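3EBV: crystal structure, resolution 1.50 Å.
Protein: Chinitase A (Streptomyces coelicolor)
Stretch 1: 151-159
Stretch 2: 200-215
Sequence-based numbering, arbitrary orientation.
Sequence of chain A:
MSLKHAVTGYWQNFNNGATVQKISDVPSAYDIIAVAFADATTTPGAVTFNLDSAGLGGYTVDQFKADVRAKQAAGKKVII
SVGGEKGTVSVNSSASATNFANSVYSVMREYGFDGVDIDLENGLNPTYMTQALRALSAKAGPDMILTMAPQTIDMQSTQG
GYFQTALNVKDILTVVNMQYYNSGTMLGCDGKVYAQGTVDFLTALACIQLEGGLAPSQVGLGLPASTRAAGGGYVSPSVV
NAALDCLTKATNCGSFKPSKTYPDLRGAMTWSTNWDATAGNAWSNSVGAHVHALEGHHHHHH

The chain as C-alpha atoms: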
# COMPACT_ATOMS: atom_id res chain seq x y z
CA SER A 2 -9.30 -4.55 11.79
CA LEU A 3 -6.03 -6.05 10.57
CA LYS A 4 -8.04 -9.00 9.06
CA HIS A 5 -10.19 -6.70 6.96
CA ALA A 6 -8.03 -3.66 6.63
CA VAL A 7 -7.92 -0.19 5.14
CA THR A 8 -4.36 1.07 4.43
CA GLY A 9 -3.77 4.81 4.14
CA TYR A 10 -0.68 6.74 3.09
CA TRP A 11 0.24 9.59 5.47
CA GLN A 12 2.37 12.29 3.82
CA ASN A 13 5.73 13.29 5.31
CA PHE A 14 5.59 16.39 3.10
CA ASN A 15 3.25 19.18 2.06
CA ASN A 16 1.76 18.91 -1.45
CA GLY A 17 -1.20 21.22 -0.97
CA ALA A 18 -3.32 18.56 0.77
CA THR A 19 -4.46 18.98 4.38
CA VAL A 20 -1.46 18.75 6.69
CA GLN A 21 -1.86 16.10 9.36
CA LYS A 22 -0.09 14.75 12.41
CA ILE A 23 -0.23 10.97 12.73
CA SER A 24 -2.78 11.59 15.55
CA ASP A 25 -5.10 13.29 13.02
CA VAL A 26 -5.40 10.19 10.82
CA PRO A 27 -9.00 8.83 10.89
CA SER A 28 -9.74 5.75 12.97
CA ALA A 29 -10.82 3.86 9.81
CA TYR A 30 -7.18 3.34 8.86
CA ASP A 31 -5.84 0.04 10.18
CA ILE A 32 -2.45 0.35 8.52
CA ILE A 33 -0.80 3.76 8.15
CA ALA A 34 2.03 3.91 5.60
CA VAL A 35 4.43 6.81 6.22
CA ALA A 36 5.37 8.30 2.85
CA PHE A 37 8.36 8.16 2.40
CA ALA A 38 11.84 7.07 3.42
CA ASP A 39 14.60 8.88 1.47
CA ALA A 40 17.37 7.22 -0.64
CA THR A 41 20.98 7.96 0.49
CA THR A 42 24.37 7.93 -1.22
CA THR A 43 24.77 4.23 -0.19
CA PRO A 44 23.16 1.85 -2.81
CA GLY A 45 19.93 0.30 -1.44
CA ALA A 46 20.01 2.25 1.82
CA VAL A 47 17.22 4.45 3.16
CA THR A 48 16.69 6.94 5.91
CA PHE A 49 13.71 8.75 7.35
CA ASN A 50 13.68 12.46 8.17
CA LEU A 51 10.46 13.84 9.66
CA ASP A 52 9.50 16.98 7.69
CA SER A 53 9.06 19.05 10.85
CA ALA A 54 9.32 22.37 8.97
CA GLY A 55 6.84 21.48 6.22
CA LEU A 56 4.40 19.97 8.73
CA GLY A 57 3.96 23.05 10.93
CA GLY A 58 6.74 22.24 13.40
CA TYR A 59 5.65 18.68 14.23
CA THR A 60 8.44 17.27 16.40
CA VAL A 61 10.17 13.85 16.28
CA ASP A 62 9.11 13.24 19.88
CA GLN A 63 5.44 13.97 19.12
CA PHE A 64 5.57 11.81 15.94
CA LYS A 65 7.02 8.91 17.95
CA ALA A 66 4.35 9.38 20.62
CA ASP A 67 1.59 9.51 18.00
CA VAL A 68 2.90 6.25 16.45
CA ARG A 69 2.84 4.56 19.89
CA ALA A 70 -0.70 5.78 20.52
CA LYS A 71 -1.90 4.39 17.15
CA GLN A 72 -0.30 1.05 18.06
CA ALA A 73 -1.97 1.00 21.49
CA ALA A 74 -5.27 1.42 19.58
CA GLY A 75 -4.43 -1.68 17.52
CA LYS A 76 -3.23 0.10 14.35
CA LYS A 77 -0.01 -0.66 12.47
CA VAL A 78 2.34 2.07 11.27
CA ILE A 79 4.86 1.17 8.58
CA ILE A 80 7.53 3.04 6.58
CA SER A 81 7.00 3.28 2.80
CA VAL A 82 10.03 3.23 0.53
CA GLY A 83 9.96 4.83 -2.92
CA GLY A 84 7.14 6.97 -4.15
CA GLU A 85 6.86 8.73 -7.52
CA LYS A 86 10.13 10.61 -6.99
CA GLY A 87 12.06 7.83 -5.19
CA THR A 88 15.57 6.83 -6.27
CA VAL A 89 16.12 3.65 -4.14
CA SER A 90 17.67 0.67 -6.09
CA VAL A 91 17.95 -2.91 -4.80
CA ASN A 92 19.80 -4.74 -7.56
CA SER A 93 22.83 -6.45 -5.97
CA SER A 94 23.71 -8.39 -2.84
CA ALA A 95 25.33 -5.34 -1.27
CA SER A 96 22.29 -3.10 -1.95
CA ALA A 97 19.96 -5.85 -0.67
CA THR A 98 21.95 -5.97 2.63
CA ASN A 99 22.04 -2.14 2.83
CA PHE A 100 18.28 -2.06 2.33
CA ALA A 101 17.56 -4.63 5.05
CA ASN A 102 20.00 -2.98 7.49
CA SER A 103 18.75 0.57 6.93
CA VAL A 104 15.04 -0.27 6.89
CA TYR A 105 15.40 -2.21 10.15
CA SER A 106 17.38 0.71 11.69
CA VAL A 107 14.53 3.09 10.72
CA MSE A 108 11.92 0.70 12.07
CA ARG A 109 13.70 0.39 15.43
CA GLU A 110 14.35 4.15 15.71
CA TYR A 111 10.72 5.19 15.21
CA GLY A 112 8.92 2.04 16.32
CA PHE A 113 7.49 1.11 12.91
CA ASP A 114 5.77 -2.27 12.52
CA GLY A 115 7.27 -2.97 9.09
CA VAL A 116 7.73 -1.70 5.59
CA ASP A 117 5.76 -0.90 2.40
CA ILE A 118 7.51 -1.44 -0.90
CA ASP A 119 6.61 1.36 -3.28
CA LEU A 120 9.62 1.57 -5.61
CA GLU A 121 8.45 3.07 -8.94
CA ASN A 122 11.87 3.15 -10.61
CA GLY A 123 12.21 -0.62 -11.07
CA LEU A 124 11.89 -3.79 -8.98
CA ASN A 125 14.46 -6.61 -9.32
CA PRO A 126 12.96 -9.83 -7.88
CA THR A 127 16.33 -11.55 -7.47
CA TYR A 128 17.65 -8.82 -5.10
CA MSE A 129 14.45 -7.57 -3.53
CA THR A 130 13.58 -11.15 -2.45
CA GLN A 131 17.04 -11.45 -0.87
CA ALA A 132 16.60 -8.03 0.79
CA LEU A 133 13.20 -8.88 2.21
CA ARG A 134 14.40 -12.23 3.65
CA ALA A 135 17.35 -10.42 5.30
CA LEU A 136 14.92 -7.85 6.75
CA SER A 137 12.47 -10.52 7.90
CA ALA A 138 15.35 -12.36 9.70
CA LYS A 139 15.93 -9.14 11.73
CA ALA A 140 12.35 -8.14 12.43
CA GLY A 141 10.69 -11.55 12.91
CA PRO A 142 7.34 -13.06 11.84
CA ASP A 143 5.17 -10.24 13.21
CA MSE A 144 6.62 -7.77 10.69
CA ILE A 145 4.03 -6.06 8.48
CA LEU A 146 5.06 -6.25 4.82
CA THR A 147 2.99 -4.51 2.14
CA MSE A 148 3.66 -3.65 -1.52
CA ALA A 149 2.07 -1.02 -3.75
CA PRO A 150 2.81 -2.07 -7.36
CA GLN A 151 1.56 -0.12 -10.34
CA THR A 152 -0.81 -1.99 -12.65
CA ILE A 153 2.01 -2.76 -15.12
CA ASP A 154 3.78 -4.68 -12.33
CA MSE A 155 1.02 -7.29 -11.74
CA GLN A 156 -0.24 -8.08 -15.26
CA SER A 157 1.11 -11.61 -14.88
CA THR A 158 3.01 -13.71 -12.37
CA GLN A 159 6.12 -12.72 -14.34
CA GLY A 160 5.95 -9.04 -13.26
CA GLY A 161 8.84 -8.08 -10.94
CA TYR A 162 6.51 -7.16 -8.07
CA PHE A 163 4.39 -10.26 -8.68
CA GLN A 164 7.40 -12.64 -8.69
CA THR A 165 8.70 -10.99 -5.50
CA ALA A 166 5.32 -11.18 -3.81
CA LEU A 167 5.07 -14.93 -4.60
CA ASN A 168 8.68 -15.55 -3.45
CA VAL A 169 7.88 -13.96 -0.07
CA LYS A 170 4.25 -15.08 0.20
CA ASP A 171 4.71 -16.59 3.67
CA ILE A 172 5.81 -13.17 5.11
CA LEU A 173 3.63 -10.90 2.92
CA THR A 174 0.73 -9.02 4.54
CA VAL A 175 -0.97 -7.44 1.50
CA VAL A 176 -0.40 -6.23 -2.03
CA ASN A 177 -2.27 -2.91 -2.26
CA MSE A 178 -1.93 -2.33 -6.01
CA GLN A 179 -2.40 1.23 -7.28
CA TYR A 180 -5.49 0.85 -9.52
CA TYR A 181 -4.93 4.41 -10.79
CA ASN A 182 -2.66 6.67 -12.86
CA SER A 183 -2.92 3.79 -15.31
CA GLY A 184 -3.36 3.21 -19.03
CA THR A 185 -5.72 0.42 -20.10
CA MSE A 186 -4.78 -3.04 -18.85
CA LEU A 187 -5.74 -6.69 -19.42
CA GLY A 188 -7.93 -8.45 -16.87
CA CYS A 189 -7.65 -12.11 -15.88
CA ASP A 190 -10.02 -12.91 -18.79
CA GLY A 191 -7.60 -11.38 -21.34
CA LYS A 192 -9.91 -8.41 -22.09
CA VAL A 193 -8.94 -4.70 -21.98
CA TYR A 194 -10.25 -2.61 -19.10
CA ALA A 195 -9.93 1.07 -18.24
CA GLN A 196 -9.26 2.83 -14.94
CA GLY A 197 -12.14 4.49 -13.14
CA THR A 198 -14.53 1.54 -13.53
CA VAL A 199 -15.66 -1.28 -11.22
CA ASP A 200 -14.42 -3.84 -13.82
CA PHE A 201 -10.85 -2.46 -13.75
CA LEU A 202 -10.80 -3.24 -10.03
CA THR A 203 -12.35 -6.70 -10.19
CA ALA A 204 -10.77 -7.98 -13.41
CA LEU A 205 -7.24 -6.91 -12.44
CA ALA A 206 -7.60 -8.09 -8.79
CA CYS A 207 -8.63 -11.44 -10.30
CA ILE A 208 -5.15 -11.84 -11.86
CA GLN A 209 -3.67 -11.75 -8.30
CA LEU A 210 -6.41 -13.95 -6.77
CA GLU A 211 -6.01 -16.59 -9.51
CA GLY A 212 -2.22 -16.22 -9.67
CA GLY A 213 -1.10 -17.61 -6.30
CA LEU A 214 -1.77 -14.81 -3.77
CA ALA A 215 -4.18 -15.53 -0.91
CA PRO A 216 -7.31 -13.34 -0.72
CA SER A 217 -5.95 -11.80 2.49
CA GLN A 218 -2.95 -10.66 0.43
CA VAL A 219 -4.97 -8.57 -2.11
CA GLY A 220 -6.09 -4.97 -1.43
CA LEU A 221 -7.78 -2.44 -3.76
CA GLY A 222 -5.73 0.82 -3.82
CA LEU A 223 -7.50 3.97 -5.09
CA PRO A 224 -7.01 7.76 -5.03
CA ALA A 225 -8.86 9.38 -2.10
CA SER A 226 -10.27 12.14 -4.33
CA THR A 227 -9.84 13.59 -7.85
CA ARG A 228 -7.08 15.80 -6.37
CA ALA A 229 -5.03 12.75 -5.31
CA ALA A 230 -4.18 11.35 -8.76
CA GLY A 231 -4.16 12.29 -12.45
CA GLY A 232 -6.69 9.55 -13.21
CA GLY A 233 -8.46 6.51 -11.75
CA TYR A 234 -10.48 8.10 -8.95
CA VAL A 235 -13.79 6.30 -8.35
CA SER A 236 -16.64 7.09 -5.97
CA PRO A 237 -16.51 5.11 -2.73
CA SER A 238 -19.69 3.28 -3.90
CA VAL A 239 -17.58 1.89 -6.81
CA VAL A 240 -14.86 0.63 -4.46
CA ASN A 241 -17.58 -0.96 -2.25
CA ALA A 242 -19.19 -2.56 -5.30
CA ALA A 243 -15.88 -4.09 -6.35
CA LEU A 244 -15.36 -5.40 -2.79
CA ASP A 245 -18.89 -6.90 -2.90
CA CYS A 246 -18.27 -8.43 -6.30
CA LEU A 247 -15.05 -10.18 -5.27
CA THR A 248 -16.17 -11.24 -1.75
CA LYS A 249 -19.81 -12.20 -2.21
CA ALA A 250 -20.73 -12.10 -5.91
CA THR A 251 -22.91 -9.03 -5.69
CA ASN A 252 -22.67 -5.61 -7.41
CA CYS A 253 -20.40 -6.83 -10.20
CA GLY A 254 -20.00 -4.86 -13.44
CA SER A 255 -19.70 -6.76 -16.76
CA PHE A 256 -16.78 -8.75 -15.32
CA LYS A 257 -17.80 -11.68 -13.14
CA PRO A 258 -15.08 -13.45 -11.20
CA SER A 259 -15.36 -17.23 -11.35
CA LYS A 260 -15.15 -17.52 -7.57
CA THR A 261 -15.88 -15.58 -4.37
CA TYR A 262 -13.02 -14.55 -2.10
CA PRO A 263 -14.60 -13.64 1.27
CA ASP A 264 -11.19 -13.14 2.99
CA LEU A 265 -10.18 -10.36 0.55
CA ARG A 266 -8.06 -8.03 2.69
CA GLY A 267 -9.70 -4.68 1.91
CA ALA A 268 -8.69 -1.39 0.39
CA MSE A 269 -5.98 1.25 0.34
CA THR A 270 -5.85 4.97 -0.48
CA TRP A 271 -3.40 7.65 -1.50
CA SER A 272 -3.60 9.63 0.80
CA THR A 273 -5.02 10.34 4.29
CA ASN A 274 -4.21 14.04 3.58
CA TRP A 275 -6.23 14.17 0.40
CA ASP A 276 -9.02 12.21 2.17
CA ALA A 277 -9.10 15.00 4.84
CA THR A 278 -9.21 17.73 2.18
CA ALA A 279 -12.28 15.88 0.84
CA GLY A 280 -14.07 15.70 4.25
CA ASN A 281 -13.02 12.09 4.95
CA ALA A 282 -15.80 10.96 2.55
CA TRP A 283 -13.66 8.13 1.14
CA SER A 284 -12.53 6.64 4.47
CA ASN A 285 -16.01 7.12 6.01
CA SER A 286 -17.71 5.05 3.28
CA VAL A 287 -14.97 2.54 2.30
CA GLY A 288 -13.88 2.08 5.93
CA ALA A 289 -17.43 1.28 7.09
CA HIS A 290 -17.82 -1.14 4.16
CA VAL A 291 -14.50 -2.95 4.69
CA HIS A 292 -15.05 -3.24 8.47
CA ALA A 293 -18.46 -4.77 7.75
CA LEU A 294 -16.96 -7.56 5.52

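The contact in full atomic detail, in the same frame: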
# COMPACT_ATOMS: atom_id res chain seq x y z
N GLN A 151 2.41 -0.70 -9.31
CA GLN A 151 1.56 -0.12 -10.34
C GLN A 151 0.93 -1.25 -11.16
O GLN A 151 1.34 -2.43 -11.09
CB GLN A 151 2.41 0.81 -11.21
CG GLN A 151 2.85 2.04 -10.44
CD GLN A 151 3.69 2.93 -11.31
OE1 GLN A 151 3.17 3.81 -12.00
NE2 GLN A 151 5.00 2.68 -11.32
N THR A 152 -0.11 -0.91 -11.96
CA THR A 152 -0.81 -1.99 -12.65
C THR A 152 0.12 -2.77 -13.59
O THR A 152 -0.04 -3.98 -13.77
CB THR A 152 -2.03 -1.42 -13.42
OG1 THR A 152 -1.58 -0.39 -14.31
CG2 THR A 152 -3.06 -0.92 -12.47
N ILE A 153 1.07 -2.09 -14.20
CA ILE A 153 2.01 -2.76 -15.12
C ILE A 153 2.87 -3.82 -14.43
O ILE A 153 3.46 -4.71 -15.10
CB ILE A 153 2.97 -1.78 -15.82
CG1 ILE A 153 3.77 -0.96 -14.79
CG2 ILE A 153 2.17 -0.90 -16.77
CD1 ILE A 153 4.81 -0.02 -15.41
N ASP A 154 2.92 -3.77 -13.09
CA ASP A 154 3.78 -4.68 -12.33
C ASP A 154 3.09 -5.99 -11.93
O ASP A 154 3.76 -6.89 -11.39
CB ASP A 154 4.25 -3.97 -11.06
CG ASP A 154 5.09 -2.74 -11.34
OD1 ASP A 154 6.02 -2.84 -12.17
OD2 ASP A 154 4.81 -1.68 -10.75
N MSE A 155 1.77 -6.09 -12.15
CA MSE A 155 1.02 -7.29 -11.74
C MSE A 155 0.11 -7.80 -12.87
O MSE A 155 -0.92 -8.44 -12.60
CB MSE A 155 0.14 -6.99 -10.52
CG MSE A 155 0.86 -6.34 -9.31
SE MSE A 155 2.05 -7.61 -8.37
CE MSE A 155 0.71 -8.68 -7.53
N GLN A 156 0.53 -7.60 -14.11
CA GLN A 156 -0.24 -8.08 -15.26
C GLN A 156 -0.09 -9.58 -15.48
O GLN A 156 -0.93 -10.20 -16.11
CB GLN A 156 0.16 -7.29 -16.51
CG GLN A 156 -0.57 -5.93 -16.59
CD GLN A 156 -2.04 -6.09 -17.00
OE1 GLN A 156 -2.96 -6.14 -16.13
NE2 GLN A 156 -2.27 -6.12 -18.28
N SER A 157 0.97 -10.15 -14.92
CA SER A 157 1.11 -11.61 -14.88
C SER A 157 2.04 -11.94 -13.73
O SER A 157 2.68 -11.04 -13.13
CB SER A 157 1.73 -12.16 -16.18
OG SER A 157 3.10 -11.86 -16.29
N THR A 158 2.16 -13.23 -13.45
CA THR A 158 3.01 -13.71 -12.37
C THR A 158 4.48 -13.48 -12.68
O THR A 158 5.30 -13.61 -11.79
CB THR A 158 2.79 -15.19 -12.07
OG1 THR A 158 3.08 -15.93 -13.26
CG2 THR A 158 1.35 -15.46 -11.63
N GLN A 159 4.77 -13.08 -13.91
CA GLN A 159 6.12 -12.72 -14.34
C GLN A 159 6.51 -11.28 -14.01
O GLN A 159 7.66 -10.93 -14.17
CB GLN A 159 6.30 -13.00 -15.86
CG GLN A 159 5.89 -14.42 -16.30
CD GLN A 159 6.48 -15.48 -15.40
OE1 GLN A 159 5.77 -16.32 -14.81
NE2 GLN A 159 7.80 -15.44 -15.26
N ASP A 200 -15.04 -2.68 -13.17
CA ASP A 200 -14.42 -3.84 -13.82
C ASP A 200 -12.89 -3.78 -13.80
O ASP A 200 -12.21 -4.80 -13.75
CB ASP A 200 -14.85 -3.92 -15.31
CG ASP A 200 -16.24 -4.49 -15.54
OD1 ASP A 200 -16.85 -5.08 -14.62
OD2 ASP A 200 -16.69 -4.31 -16.70
N PHE A 201 -12.32 -2.57 -13.85
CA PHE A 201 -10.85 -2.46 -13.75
C PHE A 201 -10.41 -3.02 -12.41
O PHE A 201 -9.39 -3.73 -12.34
CB PHE A 201 -10.48 -1.00 -13.82
CG PHE A 201 -9.00 -0.70 -14.08
CD1 PHE A 201 -8.41 -0.91 -15.33
CD2 PHE A 201 -8.24 -0.15 -13.05
CE1 PHE A 201 -7.06 -0.54 -15.55
CE2 PHE A 201 -6.88 0.22 -13.28
CZ PHE A 201 -6.30 0.04 -14.49
N LEU A 202 -11.16 -2.72 -11.35
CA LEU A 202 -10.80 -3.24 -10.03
C LEU A 202 -10.94 -4.76 -9.97
O LEU A 202 -10.04 -5.48 -9.54
CB LEU A 202 -11.65 -2.59 -8.93
CG LEU A 202 -11.63 -1.04 -8.94
CD1 LEU A 202 -12.44 -0.48 -7.81
CD2 LEU A 202 -10.17 -0.51 -8.87
N THR A 203 -12.11 -5.26 -10.38
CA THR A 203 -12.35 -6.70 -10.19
C THR A 203 -11.55 -7.58 -11.14
O THR A 203 -11.02 -8.63 -10.72
CB THR A 203 -13.87 -7.02 -10.32
OG1 THR A 203 -14.33 -6.58 -11.62
CG2 THR A 203 -14.67 -6.29 -9.25
N ALA A 204 -11.48 -7.19 -12.42
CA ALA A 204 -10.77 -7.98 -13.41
C ALA A 204 -9.25 -8.02 -13.21
O ALA A 204 -8.60 -9.02 -13.55
CB ALA A 204 -11.14 -7.54 -14.83
N LEU A 205 -8.68 -6.91 -12.71
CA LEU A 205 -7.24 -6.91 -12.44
C LEU A 205 -6.95 -7.56 -11.08
O LEU A 205 -5.92 -8.26 -10.98
CB LEU A 205 -6.69 -5.47 -12.46
CG LEU A 205 -6.31 -4.97 -13.87
CD1 LEU A 205 -7.47 -4.92 -14.85
CD2 LEU A 205 -5.70 -3.56 -13.74
N ALA A 206 -7.79 -7.35 -10.06
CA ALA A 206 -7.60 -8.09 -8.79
C ALA A 206 -7.66 -9.59 -9.03
O ALA A 206 -6.90 -10.36 -8.42
CB ALA A 206 -8.63 -7.67 -7.77
N CYS A 207 -8.52 -10.02 -9.94
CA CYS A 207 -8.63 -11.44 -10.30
C CYS A 207 -7.28 -12.05 -10.73
O CYS A 207 -7.00 -13.22 -10.46
CB CYS A 207 -9.65 -11.51 -11.46
SG CYS A 207 -9.87 -13.14 -12.20
N ILE A 208 -6.43 -11.28 -11.42
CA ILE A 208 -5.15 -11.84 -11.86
C ILE A 208 -4.34 -12.26 -10.61
O ILE A 208 -3.68 -13.30 -10.61
CB ILE A 208 -4.31 -10.80 -12.66
CG1 ILE A 208 -5.07 -10.31 -13.90
CG2 ILE A 208 -2.96 -11.37 -13.07
CD1 ILE A 208 -4.39 -9.11 -14.55
N GLN A 209 -4.38 -11.42 -9.56
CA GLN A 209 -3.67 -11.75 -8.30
C GLN A 209 -4.32 -12.94 -7.59
O GLN A 209 -3.61 -13.86 -7.12
CB GLN A 209 -3.67 -10.51 -7.40
CG GLN A 209 -2.86 -9.39 -8.02
CD GLN A 209 -2.99 -8.06 -7.30
OE1 GLN A 209 -3.10 -8.01 -6.08
NE2 GLN A 209 -2.99 -6.99 -8.08
N LEU A 210 -5.65 -12.92 -7.49
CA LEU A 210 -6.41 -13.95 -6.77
C LEU A 210 -6.32 -15.32 -7.44
O LEU A 210 -6.44 -16.34 -6.73
CB LEU A 210 -7.87 -13.54 -6.56
CG LEU A 210 -8.07 -12.25 -5.73
CD1 LEU A 210 -9.42 -11.59 -6.04
CD2 LEU A 210 -7.92 -12.61 -4.23
N GLU A 211 -6.17 -15.34 -8.75
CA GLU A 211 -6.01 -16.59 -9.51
C GLU A 211 -4.54 -16.94 -9.72
O GLU A 211 -4.25 -18.01 -10.29
CB GLU A 211 -6.76 -16.51 -10.87
CG GLU A 211 -8.26 -16.32 -10.72
CD GLU A 211 -9.00 -16.38 -12.07
OE1 GLU A 211 -8.34 -16.26 -13.15
OE2 GLU A 211 -10.26 -16.53 -12.01
N GLY A 212 -3.61 -16.06 -9.31
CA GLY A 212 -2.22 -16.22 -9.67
C GLY A 212 -1.30 -16.59 -8.51
O GLY A 212 -0.09 -16.43 -8.63
N GLY A 213 -1.89 -17.03 -7.41
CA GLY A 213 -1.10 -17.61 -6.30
C GLY A 213 -1.03 -16.78 -5.03
O GLY A 213 -0.40 -17.22 -4.06
N LEU A 214 -1.64 -15.61 -5.00
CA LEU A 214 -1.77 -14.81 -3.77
C LEU A 214 -3.04 -15.19 -3.04
O LEU A 214 -4.09 -15.43 -3.68
CB LEU A 214 -1.72 -13.30 -4.07
CG LEU A 214 -0.39 -12.83 -4.66
CD1 LEU A 214 -0.53 -11.37 -5.03
CD2 LEU A 214 0.78 -13.02 -3.68
N ALA A 215 -2.97 -15.27 -1.71
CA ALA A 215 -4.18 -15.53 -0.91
C ALA A 215 -5.11 -14.30 -0.94
O ALA A 215 -4.64 -13.17 -1.14
CB ALA A 215 -3.80 -15.86 0.57
O HOH W 1 -3.18 -7.38 -11.15

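This is a small, mainly apolar packing contact, in which one side of a helix and the turn after it meet a short 3-10 segment and the loop after it, with no direct hydrogen bond between them and one water bridging the two backbones. The two stretches together bury 412 Å², and the CA atoms of Met-155 and Gln-209 lie 7.3 Å apart, close enough for side chains to fill the gap.

Met-155, a selenomethionine, has the largest covered area, 82 Å². Its CA-to-CB bond points toward the helix, and with all three chi angles in m its CE lies 3.7 Å from Gln-209 CG and 3.9 Å from Leu-214 CD1. The methyl thus packs on the aliphatic part of Gln-209 and on a leucine beyond the helix. Ile-208 CG2 packs against the loop's backbone, 3.6 Å from Met-155 O.

That carbonyl also takes part in the water bridge. Water 1 lies 2.9 Å from Met-155 O, 2.9 Å from Leu-205 O and 3.1 Å from Gln-209 NE2, accepting from the amide. Both carbonyls are placed to accept from the water, though further acceptors elsewhere in the structure compete for its protons.

At one end of the contact, Thr-152 CG2 sits 3.9 Å from both Leu-205 CD2 and Phe-201 CZ, approaching the phenylalanine ring obliquely. The threonine's chi1 of 56° (p) directs this methyl to the helix, while OG1 is hydrogen-bonded elsewhere in the structure.

At the other end, Thr-158 CG2 is 3.5 Å from Gly-212 O, where the CA atoms of these residues approach to 6.4 Å. An ideal CB on Gly-212 would lie 3.4 Å from Thr-158 CG2, a tight fit, and 2.6 Å from Ile-208 O, a clash within its own stretch. The firm objection to a CB here is thus the clash with Ile-208 O; toward the threonine methyl the fit would be merely tight.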